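Long-range contact in mitogen (Streptococcus dysgalactiae, PDB 2J4X), which is a zinc-binding bacterial superantigen of the staphylococcal and streptococcal toxin family and probably acts as a toxin: residues G169-D174 / V199-V204. Sequence-based numbering, arbitrary orientation.
Sequences GIHYKD and VSHFDV. With ZN (zinc ion), chain B.
The zinc site of the beta-grasp domain lies on one face of its mixed sheet, where His171 of one strand meets His201 and Asp203 of its antiparallel neighbour. His171 ND1 and Asp203 OD2 each bind zinc at 2.2 Å, and His201 NE2 binds it at 2.1 Å. The two histidine side chains lie side by side, pointing the same way, with their ring planes oblique at 35°, and His171 CB sits over one face of the His201 ring, 3.7 Å from its centroid. The other nitrogen of that ring, ND1, donates in the ring plane to Ser200 OG (3.1 Å), so the His201 ring is held from both nitrogens. Asp203 OD2 lies at the edge of the His171 ring, in its plane, although the carboxylate is turned 76° from it.

The same strand pair carries a classic beta bulge: Ser200 and His201 both face His171, whose O accepts from Ser200 N (2.8 Å) and His201 N (3.1 Å). On the reverse face Ile170 CG2 presses against Val199 CG2 at 3.4 Å, a tight contact, while Ile170 CG1 meets Phe202 CE2; Phe137 and Ile140 of helix 137-150 pack here too. With ND1 of His201 donating to Ser200, NE2 is left to offer its lone pair to the metal, and the carboxylate would offset part of the zinc charge.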
ATOM      1  N   GLY A 169       4.083   1.679 -11.953  1.00 32.09           N
ATOM      2  CA  GLY A 169       5.456   1.745 -11.497  1.00 31.30           C
ATOM      3  C   GLY A 169       5.846   3.037 -10.802  1.00 31.33           C
ATOM      4  O   GLY A 169       5.246   4.086 -10.999  1.00 29.78           O
ATOM      5  N   ILE A 170       6.862   2.926  -9.957  1.00 33.46           N
ATOM      6  CA  ILE A 170       7.423   4.058  -9.243  1.00 34.95           C
ATOM      7  C   ILE A 170       8.577   4.429 -10.161  1.00 36.38           C
ATOM      8  O   ILE A 170       9.498   3.623 -10.359  1.00 37.01           O
ATOM      9  CB  ILE A 170       7.991   3.622  -7.874  1.00 34.15           C
ATOM     10  CG1 ILE A 170       6.845   3.152  -6.979  1.00 33.98           C
ATOM     11  CG2 ILE A 170       8.788   4.770  -7.234  1.00 34.24           C
ATOM     12  CD1 ILE A 170       7.283   2.440  -5.722  1.00 34.90           C
ATOM     13  N   HIS A 171       8.515   5.614 -10.759  1.00 38.28           N
ATOM     14  CA  HIS A 171       9.583   6.034 -11.652  1.00 40.06           C
ATOM     15  C   HIS A 171      10.528   6.931 -10.897  1.00 40.94           C
ATOM     16  O   HIS A 171      10.213   8.087 -10.593  1.00 40.45           O
ATOM     17  CB  HIS A 171       9.044   6.752 -12.882  1.00 41.64           C
ATOM     18  CG  HIS A 171       9.957   6.665 -14.074  1.00 45.40           C
ATOM     19  ND1 HIS A 171       9.488   6.527 -15.366  1.00 44.67           N
ATOM     20  CD2 HIS A 171      11.309   6.675 -14.165  1.00 45.45           C
ATOM     21  CE1 HIS A 171      10.512   6.454 -16.199  1.00 46.31           C
ATOM     22  NE2 HIS A 171      11.628   6.543 -15.496  1.00 46.91           N
ATOM     23  N   TYR A 172      11.682   6.338 -10.583  1.00 42.48           N
ATOM     24  CA  TYR A 172      12.764   6.968  -9.842  1.00 42.80           C
ATOM     25  C   TYR A 172      13.448   8.073 -10.636  1.00 43.72           C
ATOM     26  O   TYR A 172      13.371   8.099 -11.870  1.00 44.60           O
ATOM     27  CB  TYR A 172      13.778   5.897  -9.401  1.00 40.70           C
ATOM     28  CG  TYR A 172      13.229   4.983  -8.319  1.00 41.08           C
ATOM     29  CD1 TYR A 172      12.802   3.687  -8.617  1.00 40.69           C
ATOM     30  CD2 TYR A 172      13.068   5.445  -7.005  1.00 40.48           C
ATOM     31  CE1 TYR A 172      12.216   2.869  -7.634  1.00 40.61           C
ATOM     32  CE2 TYR A 172      12.483   4.637  -6.015  1.00 40.65           C
ATOM     33  CZ  TYR A 172      12.057   3.354  -6.339  1.00 41.33           C
ATOM     34  OH  TYR A 172      11.448   2.568  -5.387  1.00 41.63           O
ATOM     35  N   LYS A 173      14.089   8.993  -9.917  1.00 43.62           N
ATOM     36  CA  LYS A 173      14.781  10.100 -10.536  1.00 43.30           C
ATOM     37  C   LYS A 173      16.005   9.606 -11.307  1.00 45.71           C
ATOM     38  O   LYS A 173      16.446  10.242 -12.268  1.00 46.81           O
ATOM     39  CB  LYS A 173      15.180  11.097  -9.465  1.00 40.99           C
ATOM     40  CG  LYS A 173      14.008  11.853  -8.891  1.00 40.20           C
ATOM     41  CD  LYS A 173      14.452  12.716  -7.725  1.00 40.79           C
ATOM     42  CE  LYS A 173      13.308  13.520  -7.165  1.00 41.93           C
ATOM     43  NZ  LYS A 173      13.723  14.373  -6.015  1.00 43.63           N
ATOM     44  N   ASP A 174      16.545   8.463 -10.896  1.00 47.62           N
ATOM     45  CA  ASP A 174      17.701   7.886 -11.572  1.00 49.85           C
ATOM     46  C   ASP A 174      17.231   7.036 -12.751  1.00 50.93           C
ATOM     47  O   ASP A 174      17.929   6.137 -13.202  1.00 51.84           O
ATOM     48  CB  ASP A 174      18.515   7.017 -10.611  1.00 50.94           C
ATOM     49  CG  ASP A 174      17.840   5.696 -10.309  1.00 52.54           C
ATOM     50  OD1 ASP A 174      18.437   4.887  -9.569  1.00 54.18           O
ATOM     51  OD2 ASP A 174      16.718   5.463 -10.809  1.00 52.71           O
ATOM     52  N   VAL A 199      12.105   9.354  -5.727  1.00 44.17           N
ATOM     53  CA  VAL A 199      10.963   9.111  -6.602  1.00 42.42           C
ATOM     54  C   VAL A 199      10.614  10.337  -7.431  1.00 42.41           C
ATOM     55  O   VAL A 199      10.459  11.441  -6.904  1.00 42.76           O
ATOM     56  CB  VAL A 199       9.689   8.699  -5.776  1.00 40.98           C
ATOM     57  CG1 VAL A 199       8.457   8.711  -6.665  1.00 40.43           C
ATOM     58  CG2 VAL A 199       9.874   7.301  -5.174  1.00 40.29           C
ATOM     59  N   SER A 200      10.484  10.149  -8.738  1.00 41.99           N
ATOM     60  CA  SER A 200      10.105  11.262  -9.572  1.00 40.52           C
ATOM     61  C   SER A 200       8.581  11.271  -9.692  1.00 39.75           C
ATOM     62  O   SER A 200       7.933  12.246  -9.305  1.00 41.28           O
ATOM     63  CB  SER A 200      10.738  11.148 -10.946  1.00 41.84           C
ATOM     64  OG  SER A 200      10.310  12.237 -11.752  1.00 44.80           O
ATOM     65  N   HIS A 201       8.001  10.186 -10.200  1.00 37.64           N
ATOM     66  CA  HIS A 201       6.548  10.117 -10.353  1.00 36.88           C
ATOM     67  C   HIS A 201       6.064   8.684 -10.398  1.00 37.40           C
ATOM     68  O   HIS A 201       6.870   7.759 -10.316  1.00 39.23           O
ATOM     69  CB  HIS A 201       6.113  10.802 -11.642  1.00 37.08           C
ATOM     70  CG  HIS A 201       6.805  10.280 -12.863  1.00 37.77           C
ATOM     71  ND1 HIS A 201       8.092  10.640 -13.202  1.00 39.33           N
ATOM     72  CD2 HIS A 201       6.394   9.416 -13.821  1.00 38.27           C
ATOM     73  CE1 HIS A 201       8.444  10.025 -14.317  1.00 38.00           C
ATOM     74  NE2 HIS A 201       7.431   9.277 -14.714  1.00 38.84           N
ATOM     75  N   PHE A 202       4.746   8.508 -10.520  1.00 36.57           N
ATOM     76  CA  PHE A 202       4.145   7.174 -10.612  1.00 36.23           C
ATOM     77  C   PHE A 202       3.532   7.026 -12.000  1.00 36.08           C
ATOM     78  O   PHE A 202       2.910   7.965 -12.495  1.00 35.79           O
ATOM     79  CB  PHE A 202       3.040   6.981  -9.561  1.00 34.30           C
ATOM     80  CG  PHE A 202       3.521   7.075  -8.143  1.00 33.87           C
ATOM     81  CD1 PHE A 202       2.718   7.665  -7.167  1.00 33.45           C
ATOM     82  CD2 PHE A 202       4.784   6.599  -7.785  1.00 32.82           C
ATOM     83  CE1 PHE A 202       3.167   7.788  -5.849  1.00 34.63           C
ATOM     84  CE2 PHE A 202       5.245   6.715  -6.476  1.00 33.17           C
ATOM     85  CZ  PHE A 202       4.433   7.313  -5.504  1.00 33.31           C
ATOM     86  N   ASP A 203       3.719   5.858 -12.622  1.00 36.33           N
ATOM     87  CA  ASP A 203       3.166   5.576 -13.951  1.00 36.26           C
ATOM     88  C   ASP A 203       2.181   4.424 -13.907  1.00 35.86           C
ATOM     89  O   ASP A 203       2.500   3.345 -13.413  1.00 35.80           O
ATOM     90  CB  ASP A 203       4.268   5.225 -14.944  1.00 37.36           C
ATOM     91  CG  ASP A 203       5.096   6.425 -15.356  1.00 38.94           C
ATOM     92  OD1 ASP A 203       4.514   7.470 -15.752  1.00 39.36           O
ATOM     93  OD2 ASP A 203       6.339   6.307 -15.287  1.00 40.37           O
ATOM     94  N   VAL A 204       0.986   4.652 -14.437  1.00 35.97           N
ATOM     95  CA  VAL A 204      -0.047   3.624 -14.449  1.00 35.06           C
ATOM     96  C   VAL A 204      -0.261   3.163 -15.889  1.00 36.40           C
ATOM     97  O   VAL A 204      -0.516   3.985 -16.755  1.00 37.83           O
ATOM     98  CB  VAL A 204      -1.352   4.181 -13.884  1.00 33.34           C
ATOM     99  CG1 VAL A 204      -2.390   3.093 -13.818  1.00 31.52           C
ATOM    100  CG2 VAL A 204      -1.101   4.789 -12.515  1.00 32.47           C
TER
HETATM  101 ZN    ZN B1211       7.781   7.735 -16.105  1.00 52.26          ZN